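[Ribosomal protein bS18]-alanine N-acetyltransferase (Escherichia coli O157:H7, PDB 5ISV) probably transfers an acetyl group from acetyl-CoA to the N-terminal alanine of ribosomal protein bS18, as a RimI-type member of the GNAT family. Local coordinates at residues A14-E19 with M51-A55; Y40-Q44 with H87-L92. Residues are numbered along the deposited sequence.

Contact 1. Residues A14-E19 with M51-A55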
ATOM      1  N   ALA A  14     -13.470  10.759   0.354  1.00 27.42           N
ATOM      2  CA  ALA A  14     -12.239  11.496   0.440  1.00 24.79           C
ATOM      3  C   ALA A  14     -11.073  10.736  -0.208  1.00 22.51           C
ATOM      4  O   ALA A  14     -10.244  11.356  -0.898  1.00 23.01           O
ATOM      5  CB  ALA A  14     -11.918  11.890   1.893  1.00 25.96           C
ATOM      6  N   ALA A  15     -11.030   9.403  -0.062  1.00 22.52           N
ATOM      7  CA  ALA A  15      -9.940   8.647  -0.678  1.00 21.32           C
ATOM      8  C   ALA A  15     -10.066   8.700  -2.194  1.00 20.67           C
ATOM      9  O   ALA A  15      -9.055   8.862  -2.884  1.00 21.92           O
ATOM     10  CB  ALA A  15      -9.855   7.229  -0.155  1.00 22.57           C
ATOM     11  N   TYR A  16     -11.294   8.522  -2.712  1.00 22.61           N
ATOM     12  CA  TYR A  16     -11.549   8.651  -4.159  1.00 24.35           C
ATOM     13  C   TYR A  16     -11.096   9.998  -4.759  1.00 24.15           C
ATOM     14  O   TYR A  16     -10.512  10.064  -5.829  1.00 26.00           O
ATOM     15  CB  TYR A  16     -13.052   8.384  -4.464  1.00 26.54           C
ATOM     16  CG  TYR A  16     -13.432   8.598  -5.909  1.00 30.27           C
ATOM     17  CD1 TYR A  16     -13.265   7.582  -6.814  1.00 33.01           C
ATOM     18  CD2 TYR A  16     -13.947   9.829  -6.381  1.00 32.37           C
ATOM     19  CE1 TYR A  16     -13.600   7.734  -8.147  1.00 34.69           C
ATOM     20  CE2 TYR A  16     -14.282  10.004  -7.729  1.00 35.37           C
ATOM     21  CZ  TYR A  16     -14.103   8.940  -8.619  1.00 34.34           C
ATOM     22  OH  TYR A  16     -14.429   9.068  -9.959  1.00 34.84           O
ATOM     23  N   HIS A  17     -11.362  11.089  -4.028  1.00 24.38           N
ATOM     24  CA  HIS A  17     -10.942  12.427  -4.435  1.00 25.45           C
ATOM     25  C   HIS A  17      -9.393  12.512  -4.572  1.00 23.17           C
ATOM     26  O   HIS A  17      -8.874  13.056  -5.536  1.00 24.45           O
ATOM     27  CB  HIS A  17     -11.532  13.449  -3.413  1.00 27.00           C
ATOM     28  CG  HIS A  17     -11.161  14.890  -3.660  1.00 29.70           C
ATOM     29  ND1 HIS A  17     -11.722  15.648  -4.664  1.00 31.50           N
ATOM     30  CD2 HIS A  17     -10.271  15.699  -3.033  1.00 34.68           C
ATOM     31  CE1 HIS A  17     -11.234  16.875  -4.615  1.00 33.14           C
ATOM     32  NE2 HIS A  17     -10.336  16.928  -3.647  1.00 33.55           N
ATOM     33  N   ILE A  18      -8.672  11.927  -3.625  1.00 22.55           N
ATOM     34  CA  ILE A  18      -7.201  11.829  -3.724  1.00 21.98           C
ATOM     35  C   ILE A  18      -6.757  11.024  -4.951  1.00 23.49           C
ATOM     36  O   ILE A  18      -5.894  11.432  -5.703  1.00 23.83           O
ATOM     37  CB  ILE A  18      -6.611  11.255  -2.422  1.00 21.32           C
ATOM     38  CG1 ILE A  18      -6.796  12.280  -1.283  1.00 21.97           C
ATOM     39  CG2 ILE A  18      -5.141  10.897  -2.578  1.00 20.80           C
ATOM     40  CD1 ILE A  18      -6.392  11.823   0.082  1.00 22.63           C
ATOM     41  N   GLU A  19      -7.402   9.889  -5.131  1.00 22.04           N
ATOM     42  CA  GLU A  19      -7.074   9.023  -6.262  1.00 23.10           C
ATOM     43  C   GLU A  19      -7.187   9.769  -7.636  1.00 23.92           C
ATOM     44  O   GLU A  19      -6.293   9.610  -8.490  1.00 25.92           O
ATOM     45  CB  GLU A  19      -7.992   7.815  -6.191  1.00 22.89           C
ATOM     46  CG  GLU A  19      -7.827   6.817  -7.332  1.00 23.48           C
ATOM     47  CD  GLU A  19      -6.644   5.891  -7.159  1.00 25.87           C
ATOM     48  OE1 GLU A  19      -6.021   5.888  -6.097  1.00 25.47           O
ATOM     49  OE2 GLU A  19      -6.321   5.151  -8.113  1.00 31.83           O
ATOM     50  N   MET A  51      -7.740  14.735   4.713  1.00 22.55           N
ATOM     51  CA  MET A  51      -7.065  13.511   4.307  1.00 21.02           C
ATOM     52  C   MET A  51      -5.981  13.837   3.290  1.00 20.91           C
ATOM     53  O   MET A  51      -6.239  14.561   2.334  1.00 23.79           O
ATOM     54  CB  MET A  51      -8.065  12.554   3.715  1.00 21.41           C
ATOM     55  CG  MET A  51      -7.442  11.157   3.508  1.00 20.49           C
ATOM     56  SD  MET A  51      -8.452   9.952   2.606  1.00 24.38           S
ATOM     57  CE  MET A  51      -9.813   9.753   3.748  1.00 25.04           C
ATOM     58  N   ALA A  52      -4.774  13.316   3.536  1.00 20.24           N
ATOM     59  CA  ALA A  52      -3.640  13.564   2.676  1.00 20.27           C
ATOM     60  C   ALA A  52      -3.116  12.319   1.925  1.00 19.74           C
ATOM     61  O   ALA A  52      -2.492  12.441   0.874  1.00 20.64           O
ATOM     62  CB  ALA A  52      -2.531  14.201   3.494  1.00 20.22           C
ATOM     63  N   ALA A  53      -3.367  11.141   2.483  1.00 18.51           N
ATOM     64  CA  ALA A  53      -2.917   9.880   1.854  1.00 17.74           C
ATOM     65  C   ALA A  53      -3.780   8.734   2.372  1.00 17.74           C
ATOM     66  O   ALA A  53      -4.397   8.815   3.421  1.00 19.32           O
ATOM     67  CB  ALA A  53      -1.446   9.655   2.165  1.00 18.32           C
ATOM     68  N   PHE A  54      -3.799   7.633   1.600  1.00 16.44           N
ATOM     69  CA  PHE A  54      -4.474   6.419   2.069  1.00 16.36           C
ATOM     70  C   PHE A  54      -3.716   5.187   1.533  1.00 16.00           C
ATOM     71  O   PHE A  54      -2.965   5.310   0.586  1.00 16.29           O
ATOM     72  CB  PHE A  54      -5.935   6.345   1.552  1.00 18.49           C
ATOM     73  CG  PHE A  54      -6.048   6.236   0.065  1.00 18.42           C
ATOM     74  CD1 PHE A  54      -5.937   4.979  -0.567  1.00 19.47           C
ATOM     75  CD2 PHE A  54      -6.221   7.334  -0.741  1.00 19.40           C
ATOM     76  CE1 PHE A  54      -5.976   4.907  -1.916  1.00 20.46           C
ATOM     77  CE2 PHE A  54      -6.285   7.247  -2.100  1.00 20.65           C
ATOM     78  CZ  PHE A  54      -6.162   6.011  -2.703  1.00 19.69           C
ATOM     79  N   ALA A  55      -3.953   4.081   2.236  1.00 15.65           N
ATOM     80  CA  ALA A  55      -3.365   2.771   1.824  1.00 15.04           C
ATOM     81  C   ALA A  55      -4.434   1.715   2.025  1.00 15.76           C
ATOM     82  O   ALA A  55      -5.004   1.561   3.076  1.00 16.99           O
ATOM     83  CB  ALA A  55      -2.152   2.465   2.649  1.00 16.46           C
TER

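Contact 2. Residues Y40-Q44 with H87-L92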
ATOM      1  N   TYR A  40      -9.824  -6.501   5.008  1.00 21.19           N
ATOM      2  CA  TYR A  40      -9.032  -5.302   4.791  1.00 20.34           C
ATOM      3  C   TYR A  40      -8.491  -4.699   6.081  1.00 19.83           C
ATOM      4  O   TYR A  40      -9.114  -4.762   7.103  1.00 23.50           O
ATOM      5  CB  TYR A  40      -9.818  -4.299   3.959  1.00 20.42           C
ATOM      6  CG  TYR A  40      -9.837  -4.750   2.523  1.00 18.85           C
ATOM      7  CD1 TYR A  40     -10.748  -5.720   2.093  1.00 20.21           C
ATOM      8  CD2 TYR A  40      -8.933  -4.252   1.599  1.00 18.86           C
ATOM      9  CE1 TYR A  40     -10.751  -6.132   0.782  1.00 20.79           C
ATOM     10  CE2 TYR A  40      -8.918  -4.670   0.265  1.00 18.15           C
ATOM     11  CZ  TYR A  40      -9.832  -5.635  -0.134  1.00 20.61           C
ATOM     12  OH  TYR A  40      -9.796  -6.127  -1.436  1.00 25.24           O
ATOM     13  N   LEU A  41      -7.315  -4.109   5.942  1.00 18.91           N
ATOM     14  CA  LEU A  41      -6.689  -3.276   6.993  1.00 18.84           C
ATOM     15  C   LEU A  41      -6.267  -1.998   6.319  1.00 18.39           C
ATOM     16  O   LEU A  41      -5.098  -1.826   5.985  1.00 19.78           O
ATOM     17  CB  LEU A  41      -5.499  -4.028   7.615  1.00 20.48           C
ATOM     18  CG  LEU A  41      -4.897  -3.436   8.902  1.00 22.32           C
ATOM     19  CD1 LEU A  41      -5.895  -3.494  10.036  1.00 26.53           C
ATOM     20  CD2 LEU A  41      -3.619  -4.150   9.301  1.00 22.25           C
ATOM     21  N   ASN A  42      -7.253  -1.105   6.136  1.00 17.99           N
ATOM     22  CA  ASN A  42      -7.058   0.112   5.360  1.00 17.79           C
ATOM     23  C   ASN A  42      -6.789   1.288   6.315  1.00 18.21           C
ATOM     24  O   ASN A  42      -7.416   1.398   7.353  1.00 20.84           O
ATOM     25  CB  ASN A  42      -8.343   0.406   4.565  1.00 17.65           C
ATOM     26  CG  ASN A  42      -8.598  -0.653   3.492  1.00 17.52           C
ATOM     27  OD1 ASN A  42      -7.679  -1.374   3.128  1.00 18.02           O
ATOM     28  ND2 ASN A  42      -9.805  -0.730   2.975  1.00 19.10           N
ATOM     29  N   PHE A  43      -5.913   2.169   5.882  1.00 16.31           N
ATOM     30  CA  PHE A  43      -5.455   3.335   6.719  1.00 17.09           C
ATOM     31  C   PHE A  43      -5.513   4.610   5.906  1.00 17.37           C
ATOM     32  O   PHE A  43      -5.364   4.625   4.686  1.00 18.11           O
ATOM     33  CB  PHE A  43      -4.010   3.106   7.213  1.00 16.74           C
ATOM     34  CG  PHE A  43      -3.884   2.012   8.232  1.00 19.72           C
ATOM     35  CD1 PHE A  43      -4.443   2.152   9.513  1.00 21.69           C
ATOM     36  CD2 PHE A  43      -3.227   0.810   7.907  1.00 20.18           C
ATOM     37  CE1 PHE A  43      -4.344   1.165  10.455  1.00 23.89           C
ATOM     38  CE2 PHE A  43      -3.143  -0.194   8.843  1.00 22.53           C
ATOM     39  CZ  PHE A  43      -3.700  -0.035  10.101  1.00 23.29           C
ATOM     40  N   GLN A  44      -5.648   5.732   6.657  1.00 18.90           N
ATOM     41  CA  GLN A  44      -5.596   7.075   6.076  1.00 20.05           C
ATOM     42  C   GLN A  44      -4.663   7.920   6.939  1.00 20.28           C
ATOM     43  O   GLN A  44      -4.462   7.603   8.116  1.00 20.86           O
ATOM     44  CB  GLN A  44      -6.987   7.698   6.075  1.00 22.96           C
ATOM     45  CG  GLN A  44      -7.609   7.826   7.479  1.00 26.69           C
ATOM     46  CD  GLN A  44      -8.875   8.647   7.514  1.00 30.49           C
ATOM     47  OE1 GLN A  44      -8.935   9.716   6.929  1.00 33.19           O
ATOM     48  NE2 GLN A  44      -9.899   8.143   8.184  1.00 32.68           N
ATOM     49  N   HIS A  87       3.553   2.656   9.396  1.00 21.35           N
ATOM     50  CA  HIS A  87       2.427   2.369  10.275  1.00 22.29           C
ATOM     51  C   HIS A  87       1.828   0.987   9.910  1.00 20.91           C
ATOM     52  O   HIS A  87       1.602   0.140  10.790  1.00 23.20           O
ATOM     53  CB  HIS A  87       1.361   3.488  10.188  1.00 22.42           C
ATOM     54  CG  HIS A  87       0.243   3.289  11.140  1.00 24.98           C
ATOM     55  ND1 HIS A  87       0.266   3.787  12.425  1.00 29.47           N
ATOM     56  CD2 HIS A  87      -0.928   2.618  11.014  1.00 27.71           C
ATOM     57  CE1 HIS A  87      -0.840   3.425  13.053  1.00 28.82           C
ATOM     58  NE2 HIS A  87      -1.586   2.727  12.215  1.00 29.54           N
ATOM     59  N   LEU A  88       1.504   0.809   8.621  1.00 20.61           N
ATOM     60  CA  LEU A  88       0.980  -0.476   8.118  1.00 19.38           C
ATOM     61  C   LEU A  88       1.883  -1.647   8.480  1.00 18.85           C
ATOM     62  O   LEU A  88       1.421  -2.626   9.050  1.00 21.07           O
ATOM     63  CB  LEU A  88       0.760  -0.353   6.619  1.00 19.57           C
ATOM     64  CG  LEU A  88       0.417  -1.669   5.909  1.00 18.85           C
ATOM     65  CD1 LEU A  88      -0.919  -2.205   6.438  1.00 18.43           C
ATOM     66  CD2 LEU A  88       0.378  -1.421   4.418  1.00 20.22           C
ATOM     67  N   ILE A  89       3.155  -1.501   8.190  1.00 20.26           N
ATOM     68  CA  ILE A  89       4.144  -2.539   8.475  1.00 20.30           C
ATOM     69  C   ILE A  89       4.171  -2.878   9.967  1.00 21.39           C
ATOM     70  O   ILE A  89       4.141  -4.058  10.355  1.00 23.97           O
ATOM     71  CB  ILE A  89       5.523  -2.195   7.924  1.00 21.43           C
ATOM     72  CG1 ILE A  89       5.487  -2.131   6.375  1.00 22.36           C
ATOM     73  CG2 ILE A  89       6.600  -3.147   8.477  1.00 24.05           C
ATOM     74  CD1 ILE A  89       6.631  -1.441   5.665  1.00 22.21           C
ATOM     75  N   ASP A  90       4.221  -1.833  10.814  1.00 22.33           N
ATOM     76  CA  ASP A  90       4.187  -2.049  12.239  1.00 24.00           C
ATOM     77  C   ASP A  90       2.933  -2.803  12.737  1.00 22.96           C
ATOM     78  O   ASP A  90       3.026  -3.724  13.562  1.00 25.29           O
ATOM     79  CB  ASP A  90       4.367  -0.727  13.020  1.00 27.87           C
ATOM     80  CG  ASP A  90       4.890  -0.975  14.396  1.00 35.90           C
ATOM     81  OD1 ASP A  90       5.980  -1.585  14.495  1.00 41.92           O
ATOM     82  OD2 ASP A  90       4.207  -0.611  15.371  1.00 46.81           O
ATOM     83  N   GLU A  91       1.769  -2.398  12.240  0.50 22.81           N
ATOM     84  CA  GLU A  91       0.531  -3.053  12.609  0.50 23.72           C
ATOM     85  C   GLU A  91       0.520  -4.511  12.128  0.50 21.92           C
ATOM     86  O   GLU A  91       0.151  -5.410  12.880  0.50 23.91           O
ATOM     87  CB  GLU A  91      -0.664  -2.331  12.018  0.50 25.62           C
ATOM     88  CG  GLU A  91      -1.966  -2.911  12.522  0.50 29.78           C
ATOM     89  CD  GLU A  91      -2.021  -3.043  14.037  0.50 32.06           C
ATOM     90  OE1 GLU A  91      -1.757  -2.046  14.759  0.50 37.12           O
ATOM     91  OE2 GLU A  91      -2.360  -4.149  14.503  0.50 33.26           O
ATOM     92  N   LEU A  92       0.960  -4.744  10.898  1.00 21.32           N
ATOM     93  CA  LEU A  92       1.074  -6.122  10.409  1.00 20.16           C
ATOM     94  C   LEU A  92       2.025  -6.978  11.244  1.00 21.66           C
ATOM     95  O   LEU A  92       1.695  -8.111  11.584  1.00 23.53           O
ATOM     96  CB  LEU A  92       1.466  -6.135   8.957  1.00 21.64           C
ATOM     97  CG  LEU A  92       0.541  -5.526   7.929  1.00 19.90           C
ATOM     98  CD1 LEU A  92       1.241  -5.399   6.604  1.00 18.86           C
ATOM     99  CD2 LEU A  92      -0.782  -6.263   7.786  1.00 19.79           C
TER

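Contact 1. Residues A14-E19 with M51-A55
In the N-terminal half of the GNAT fold, helix 12-22 packs on one face of the central sheet, and here it lies across strand 50-60. The two local axes run nearly at right angles (93°) and approach to 8.6 Å; A14, A15 and I18 point their CA-to-CB bonds toward the strand. The 337 Å² buried between the segments contain no hydrogen bond; the contact is made by side-chain packing. M51 and F54 carry most of it from the strand. The M51 side chain extends across the helix at A14 and A15: its CE lies 3.5 Å from CB of A14 and its SD 4.1 Å from CB of A15. I18 places CD1 3.6 Å from CG of M51 and 3.5 Å from its carbonyl O. At A15 the small methyl lets the F54 ring come close: CB sits 4.1 Å from the ring centroid and 27° off its normal, a CH-pi contact over the face.

A classic beta bulge interrupts the strand, with A52 and A53 both opposite L45 of the neighbouring strand 43-47. Their CA-to-CB bonds point away from helix 12-22, whereas those of M51 and F54, on either side in sequence, point toward it. A52 and A53 instead touch helix 80-94 on the other face of the sheet, and the side chain of A53 is about 4 Å from that of V71, a predicted acetyl-CoA-binding residue. E19 brings OE1 to 3.4 Å from CZ at the F54 ring edge, while its carboxylate is hydrogen-bonded to W27 N, H23 and N68.

Contact 2. Residues Y40-Q44 with H87-L92
Helix 80-94 of the GNAT fold packs here against the start of strand 43-47 and the loop leading into it. L41 and F43, two residues apart, both direct CA-to-CB bonds toward the helix, while that of N42 points away. F43 adopts the m rotamer (chi1 -69°) and H87 the t rotamer (chi1 -176°), which bring their rings into an edge-to-face, T-shaped pair: centroids 4.8 Å apart, planes at 80°, the H87 edge directed at the F43 face. Near the plane of the F43 ring, at its edge, lie CD1 of L88, 3.8 Å from CE2, and CG of E91, 4.1 Å from CZ. L88 (chi1 t, chi2 p) starts sideways, yet its end turns inward. E91, with chi1 t and chi2 p, contributes its aliphatic part, and its carboxylate forms a salt bridge with R95. Beside the aromatic pair, L41 in the t,p rotamer meets L92 in the m,t rotamer, methyl to methyl, CD2 of L41 lying 3.8 Å from CD2 of L92.

In the fold
Contacts 1 and 2 have centres about 15 Å apart and meet in the same mixed sheet, where strands 43-47 and 50-60 are antiparallel neighbours, consecutive in the chain. Their segments alternate in sequence: 14-19, 40-44, 51-55, then 87-92. A direct join is the probable hydrogen bond from A55 N to F43 O, 2.9 Å, and CE of M51 also packs 3.3 Å from OE1 of Q44. Helix 12-22 in contact 1 and helix 80-94 in contact 2 cover opposite faces of this sheet, so the two strands are sandwiched between helices. This is the layered alpha/beta architecture of GNAT enzymes, which here includes the strand 63-71 carrying the predicted acetyl-CoA-binding residues.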